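Local coordinates for extracellular ligand-binding receptor (Verminephrobacter eiseniae, PDB 4M88), which probably binds an amino acid or a similar small solute outside the cell membrane and delivers it to an ABC transporter, at residues A[83-86]-A[87-91]; A[283-286]-A[287-290]; A[290-293]-A[294-298]. All blocks are in the same frame, centred on the assembly; numbering follows the deposited sequence.

Contact 1 of 3, residues A[83-86]-A[87-91]; sequences AIKR and MLDDK
Two i to i+4 salt bridges, K85 with D89 and R86 with D90, span the last turn of helix 81-89 and the residue just after it, a local, partly buried contact on the helix that follows strand 74-76 of the parallel sheet. K85 NZ lies 2.8 Å from D89 OD2 and meets that oxygen nearly along its C-O bond. The lysine keeps an extended chain and bends only at its last torsion (chi4 -59°), which turns NZ towards OD2. R86 uses NE instead: it donates to D90 OD2 at 2.6 Å, with an N-H...O angle of 158°. The acceptor lies in the guanidinium plane, but NE stands above the carboxylate plane, the two planes being 79° apart. R86 NH2 has a second anionic partner, E58 on helix 57-68. The helix is the crossover of a beta-alpha-beta unit between strands 74-76 and 99-101, and it closes in a Schellman motif, where K91, with positive phi, donates from N to L88 O at 3.2 Å. On its inward side, I84 CG2 touches L88 CD1 at 4.0 Å and the selenomethionine methyl CE of M87 at 4.2 Å, while I84 and M87 both also pack on F118.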
# COMPACT_ATOMS: atom_id res chain seq x y z
N ALA A 83 9.53 5.87 8.55
CA ALA A 83 9.36 4.85 9.59
C ALA A 83 9.99 3.52 9.18
O ALA A 83 10.80 2.98 9.92
CB ALA A 83 7.88 4.66 9.90
N ILE A 84 9.60 2.99 8.02
CA ILE A 84 10.15 1.70 7.58
C ILE A 84 11.66 1.78 7.33
O ILE A 84 12.40 0.84 7.67
CB ILE A 84 9.40 1.15 6.33
CG1 ILE A 84 7.94 0.89 6.67
CG2 ILE A 84 10.07 -0.12 5.80
CD1 ILE A 84 7.06 0.71 5.43
N LYS A 85 12.12 2.88 6.76
CA LYS A 85 13.55 3.06 6.55
C LYS A 85 14.31 3.04 7.88
O LYS A 85 15.38 2.43 7.99
CB LYS A 85 13.82 4.37 5.79
CG LYS A 85 15.30 4.65 5.52
CD LYS A 85 15.46 5.75 4.46
CE LYS A 85 16.92 5.89 4.04
NZ LYS A 85 17.78 6.24 5.21
N ARG A 86 13.75 3.68 8.89
CA ARG A 86 14.36 3.69 10.22
C ARG A 86 14.38 2.27 10.80
O ARG A 86 15.37 1.86 11.40
CB ARG A 86 13.60 4.64 11.15
CG ARG A 86 14.21 4.78 12.54
CD ARG A 86 15.60 5.40 12.47
NE ARG A 86 16.11 5.71 13.81
CZ ARG A 86 15.97 6.89 14.40
NH1 ARG A 86 15.36 7.89 13.77
NH2 ARG A 86 16.45 7.08 15.62
N MSE A 87 13.29 1.53 10.61
CA MSE A 87 13.20 0.16 11.11
C MSE A 87 14.33 -0.67 10.51
O MSE A 87 14.97 -1.47 11.19
CB MSE A 87 11.85 -0.47 10.74
CG MSE A 87 11.64 -1.89 11.26
SE MSE A 87 9.93 -2.64 10.63
CE MSE A 87 10.41 -3.00 8.77
N LEU A 88 14.60 -0.45 9.22
CA LEU A 88 15.62 -1.23 8.54
C LEU A 88 17.04 -0.73 8.84
O LEU A 88 17.96 -1.53 9.05
CB LEU A 88 15.36 -1.26 7.02
CG LEU A 88 14.03 -1.90 6.57
CD1 LEU A 88 13.75 -1.58 5.12
CD2 LEU A 88 14.04 -3.41 6.79
N ASP A 89 17.22 0.59 8.88
CA ASP A 89 18.55 1.16 9.15
C ASP A 89 19.03 0.89 10.57
O ASP A 89 20.23 0.70 10.81
CB ASP A 89 18.56 2.67 8.87
CG ASP A 89 18.37 3.00 7.39
OD1 ASP A 89 18.54 2.11 6.53
OD2 ASP A 89 18.05 4.17 7.09
N ASP A 90 18.11 0.91 11.53
CA ASP A 90 18.47 0.68 12.93
C ASP A 90 18.56 -0.81 13.24
O ASP A 90 18.88 -1.20 14.38
CB ASP A 90 17.46 1.34 13.87
CG ASP A 90 17.70 2.83 14.04
OD1 ASP A 90 18.64 3.36 13.40
OD2 ASP A 90 16.95 3.46 14.81
N LYS A 91 18.29 -1.64 12.23
CA LYS A 91 18.31 -3.11 12.34
C LYS A 91 17.47 -3.61 13.52
O LYS A 91 17.85 -4.55 14.21
CB LYS A 91 19.75 -3.62 12.43
CG LYS A 91 20.69 -2.91 11.46
CD LYS A 91 21.39 -3.88 10.53
CE LYS A 91 22.41 -4.73 11.28
NZ LYS A 91 22.78 -5.96 10.52

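Contact 2 of 3, residues A[283-286]-A[287-290]; sequences EYTE and FQLE
T285 and Q288 form a capping box at the start of helix 286-303, each side chain accepting from the other's backbone N-H. T285 is the N-cap residue: its OG1 accepts from Q288 N at 3.2 Å, and the N-H...O angle of 166° makes this a nearly straight bond. The threonine hydroxyl stands between its own backbone N and carbonyl carbon (chi1 73°), which aims it at the first turn. In return, Q288 OE1 accepts from T285 N at 2.9 Å. Here the donor sits above the amide plane, 49° out of it, rather than on a lone pair. CG of Q288 is anti to its carbonyl carbon and the chain runs on extended, carrying the amide back alongside the threonine, with CG 3.6 Å from T285 OG1. The other end of the amide is also engaged, NE2 donating to Q26 of helix 18-37.

The carbonyls of the cap residue and of the next one are taken up in helical order: T285 O accepts from L289 N at 3.2 Å, and E286 O from E290 N at 2.8 Å. The acidic side chains are paired outside the two segments. E286 OE2 bonds to Q254 and to a glycerol probably left from crystallisation, whereas the E290 carboxylate pairs with R122 through OE1 and with N102 through OE2. Y284 has its OH bonded to K275, and its ring packs edge-to-face with F270. That ring is turned well away from the plane of the Q288 amide, whose OE1 lies near the ring plane at its edge, 3.6 Å from Y284 CD1.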
# COMPACT_ATOMS: atom_id res chain seq x y z
N GLU A 283 -19.06 3.33 1.84
CA GLU A 283 -18.13 3.05 0.76
C GLU A 283 -16.78 2.71 1.38
O GLU A 283 -16.46 3.24 2.45
CB GLU A 283 -18.00 4.29 -0.13
CG GLU A 283 -17.41 4.04 -1.50
CD GLU A 283 -17.38 5.30 -2.34
OE1 GLU A 283 -18.42 6.00 -2.42
OE2 GLU A 283 -16.32 5.60 -2.93
N TYR A 284 -16.00 1.84 0.75
CA TYR A 284 -14.71 1.41 1.33
C TYR A 284 -13.50 1.87 0.53
O TYR A 284 -13.63 2.27 -0.63
CB TYR A 284 -14.68 -0.11 1.49
CG TYR A 284 -15.87 -0.60 2.27
CD1 TYR A 284 -16.21 -0.01 3.48
CD2 TYR A 284 -16.69 -1.59 1.76
CE1 TYR A 284 -17.32 -0.43 4.19
CE2 TYR A 284 -17.80 -2.01 2.46
CZ TYR A 284 -18.11 -1.43 3.67
OH TYR A 284 -19.22 -1.85 4.36
N THR A 285 -12.32 1.81 1.15
CA THR A 285 -11.08 2.20 0.47
C THR A 285 -10.10 1.04 0.38
O THR A 285 -10.24 0.01 1.06
CB THR A 285 -10.36 3.34 1.20
OG1 THR A 285 -9.78 2.85 2.41
CG2 THR A 285 -11.32 4.46 1.52
N GLU A 286 -9.08 1.23 -0.46
CA GLU A 286 -8.02 0.25 -0.64
C GLU A 286 -7.20 0.06 0.64
O GLU A 286 -6.72 -1.04 0.92
CB GLU A 286 -7.10 0.70 -1.78
CG GLU A 286 -7.78 0.74 -3.16
CD GLU A 286 -8.58 2.01 -3.42
OE1 GLU A 286 -8.76 2.82 -2.49
OE2 GLU A 286 -9.02 2.20 -4.58
N PHE A 287 -7.06 1.11 1.44
CA PHE A 287 -6.32 0.96 2.70
C PHE A 287 -7.08 0.12 3.72
O PHE A 287 -6.47 -0.64 4.47
CB PHE A 287 -5.93 2.31 3.28
CG PHE A 287 -4.74 2.92 2.59
CD1 PHE A 287 -3.62 2.15 2.33
CD2 PHE A 287 -4.77 4.23 2.16
CE1 PHE A 287 -2.52 2.69 1.66
CE2 PHE A 287 -3.68 4.79 1.50
CZ PHE A 287 -2.55 4.01 1.25
N GLN A 288 -8.40 0.25 3.76
CA GLN A 288 -9.19 -0.65 4.61
C GLN A 288 -8.99 -2.09 4.18
O GLN A 288 -8.80 -2.97 5.01
CB GLN A 288 -10.68 -0.27 4.55
CG GLN A 288 -10.95 1.05 5.27
CD GLN A 288 -12.28 1.65 4.95
OE1 GLN A 288 -12.92 1.27 3.97
NE2 GLN A 288 -12.73 2.61 5.77
N LEU A 289 -9.03 -2.34 2.88
CA LEU A 289 -8.89 -3.71 2.39
C LEU A 289 -7.48 -4.22 2.66
O LEU A 289 -7.30 -5.39 3.00
CB LEU A 289 -9.25 -3.81 0.90
CG LEU A 289 -9.06 -5.19 0.27
CD1 LEU A 289 -9.85 -6.25 1.02
CD2 LEU A 289 -9.50 -5.15 -1.19
N GLU A 290 -6.48 -3.35 2.52
CA GLU A 290 -5.10 -3.73 2.79
C GLU A 290 -4.92 -4.12 4.25
O GLU A 290 -4.22 -5.09 4.56
CB GLU A 290 -4.15 -2.58 2.45
CG GLU A 290 -2.68 -2.94 2.59
CD GLU A 290 -1.78 -2.15 1.66
OE1 GLU A 290 -2.23 -1.12 1.09
OE2 GLU A 290 -0.61 -2.56 1.47

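Contact 3 of 3, residues A[290-293]-A[294-298]; sequences EGYL and SARTV
Y292 and R296, one helical turn apart on helix 286-303, lie side by side and point the same way. Followed outward, R296 begins with CB 3.3 Å from the carbonyl oxygen of Y292, the same oxygen that accepts R296 N at 2.8 Å. CG is anti to the arginine's backbone N (chi1 -175°), and the chain stays extended to NE, so that it runs along the tyrosine. CD then meets the far end of the ring, 3.9 Å from Y292 CE2. NE turns to E300, with which it forms a salt bridge, and CZ comes 4.0 Å from Y292 OH. At the tip, NH1 makes a weak bond to Y292 OH at 3.1 Å; the N-H...O angle of 126° is strongly bent. Ring and guanidinium planes stand 87° apart, and the ring atom CE2 lies at the guanidinium edge, in its plane. Each polar tip has a stronger partner elsewhere: NH1 pairs with E269 of helix 265-277, and Y292 OH bonds to Q34 of helix 18-37.

Two hydroxyls turn back onto the helix backbone. S294 OG donates to E290 O at 2.8 Å, joining S294 N on that oxygen, and T297 OG1 does the same to L293 O at 2.8 Å alongside T297 N. In both residues the hydroxyl oxygen is anti to its own carbonyl carbon, and in both the hydroxyl and the N-H reach the carbonyl from opposite faces of its plane. Each of these carbonyls therefore carries two bonds, and both hydroxyl donors are used within the helix. The hydroxyls bond to the carbonyl four residues earlier, as serine and threonine commonly do in alpha-helices.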
# COMPACT_ATOMS: atom_id res chain seq x y z
N GLU A 290 -6.48 -3.35 2.52
CA GLU A 290 -5.10 -3.73 2.79
C GLU A 290 -4.92 -4.12 4.25
O GLU A 290 -4.22 -5.09 4.56
CB GLU A 290 -4.15 -2.58 2.45
CG GLU A 290 -2.68 -2.94 2.59
CD GLU A 290 -1.78 -2.15 1.66
OE1 GLU A 290 -2.23 -1.12 1.09
OE2 GLU A 290 -0.61 -2.56 1.47
N GLY A 291 -5.55 -3.37 5.15
CA GLY A 291 -5.43 -3.67 6.57
C GLY A 291 -6.12 -4.99 6.88
O GLY A 291 -5.61 -5.82 7.63
N TYR A 292 -7.28 -5.20 6.28
CA TYR A 292 -8.01 -6.44 6.46
C TYR A 292 -7.19 -7.65 5.98
O TYR A 292 -7.08 -8.65 6.68
CB TYR A 292 -9.35 -6.34 5.74
CG TYR A 292 -10.16 -7.63 5.72
CD1 TYR A 292 -11.06 -7.90 6.74
CD2 TYR A 292 -10.00 -8.57 4.70
CE1 TYR A 292 -11.81 -9.08 6.73
CE2 TYR A 292 -10.74 -9.74 4.68
CZ TYR A 292 -11.63 -10.00 5.71
OH TYR A 292 -12.36 -11.16 5.70
N LEU A 293 -6.61 -7.55 4.79
CA LEU A 293 -5.85 -8.67 4.22
C LEU A 293 -4.54 -8.91 4.96
O LEU A 293 -4.07 -10.05 5.06
CB LEU A 293 -5.59 -8.46 2.73
CG LEU A 293 -6.83 -8.62 1.85
CD1 LEU A 293 -6.57 -8.23 0.40
CD2 LEU A 293 -7.36 -10.05 1.91
N SER A 294 -3.95 -7.83 5.48
CA SER A 294 -2.69 -7.98 6.20
C SER A 294 -2.95 -8.74 7.48
O SER A 294 -2.21 -9.67 7.83
CB SER A 294 -2.05 -6.62 6.47
OG SER A 294 -1.69 -5.98 5.26
N ALA A 295 -4.01 -8.36 8.18
CA ALA A 295 -4.40 -9.05 9.41
C ALA A 295 -4.87 -10.47 9.11
O ALA A 295 -4.53 -11.41 9.83
CB ALA A 295 -5.48 -8.26 10.15
N ARG A 296 -5.65 -10.64 8.04
CA ARG A 296 -6.15 -11.96 7.72
C ARG A 296 -5.03 -12.94 7.33
O ARG A 296 -5.13 -14.14 7.57
CB ARG A 296 -7.19 -11.90 6.61
CG ARG A 296 -7.81 -13.25 6.33
CD ARG A 296 -9.14 -13.13 5.61
NE ARG A 296 -9.63 -14.45 5.22
CZ ARG A 296 -10.71 -14.64 4.48
NH1 ARG A 296 -11.42 -13.59 4.07
NH2 ARG A 296 -11.07 -15.88 4.15
N THR A 297 -3.96 -12.43 6.74
CA THR A 297 -2.79 -13.26 6.43
C THR A 297 -2.22 -13.88 7.71
O THR A 297 -1.91 -15.07 7.75
CB THR A 297 -1.71 -12.41 5.77
OG1 THR A 297 -2.20 -11.99 4.50
CG2 THR A 297 -0.42 -13.19 5.58
N VAL A 298 -2.11 -13.07 8.75
CA VAL A 298 -1.66 -13.58 10.04
C VAL A 298 -2.63 -14.63 10.57
O VAL A 298 -2.21 -15.69 11.02
CB VAL A 298 -1.49 -12.46 11.06
CG1 VAL A 298 -1.24 -13.05 12.44
CG2 VAL A 298 -0.34 -11.54 10.66

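How the contacts relate
Contacts 2 and 3 are consecutive pieces of helix 286-303, their centres 11 Å apart, and they share E290. Contact 1, on helix 81-89, is separate: its centre is 26 Å from that of contact 2 and 22 Å from that of contact 3, with nearest atoms about 9 Å away in either case. Contacts 1 and 2 lie on opposite sides of the chain's centre. S294 and V298 of contact 3 pack on strand 74-76, which directly precedes the helix of contact 1. The bound glycerol lies at contact 2, about 3 Å from the E286 side chain, and may mark a pocket there.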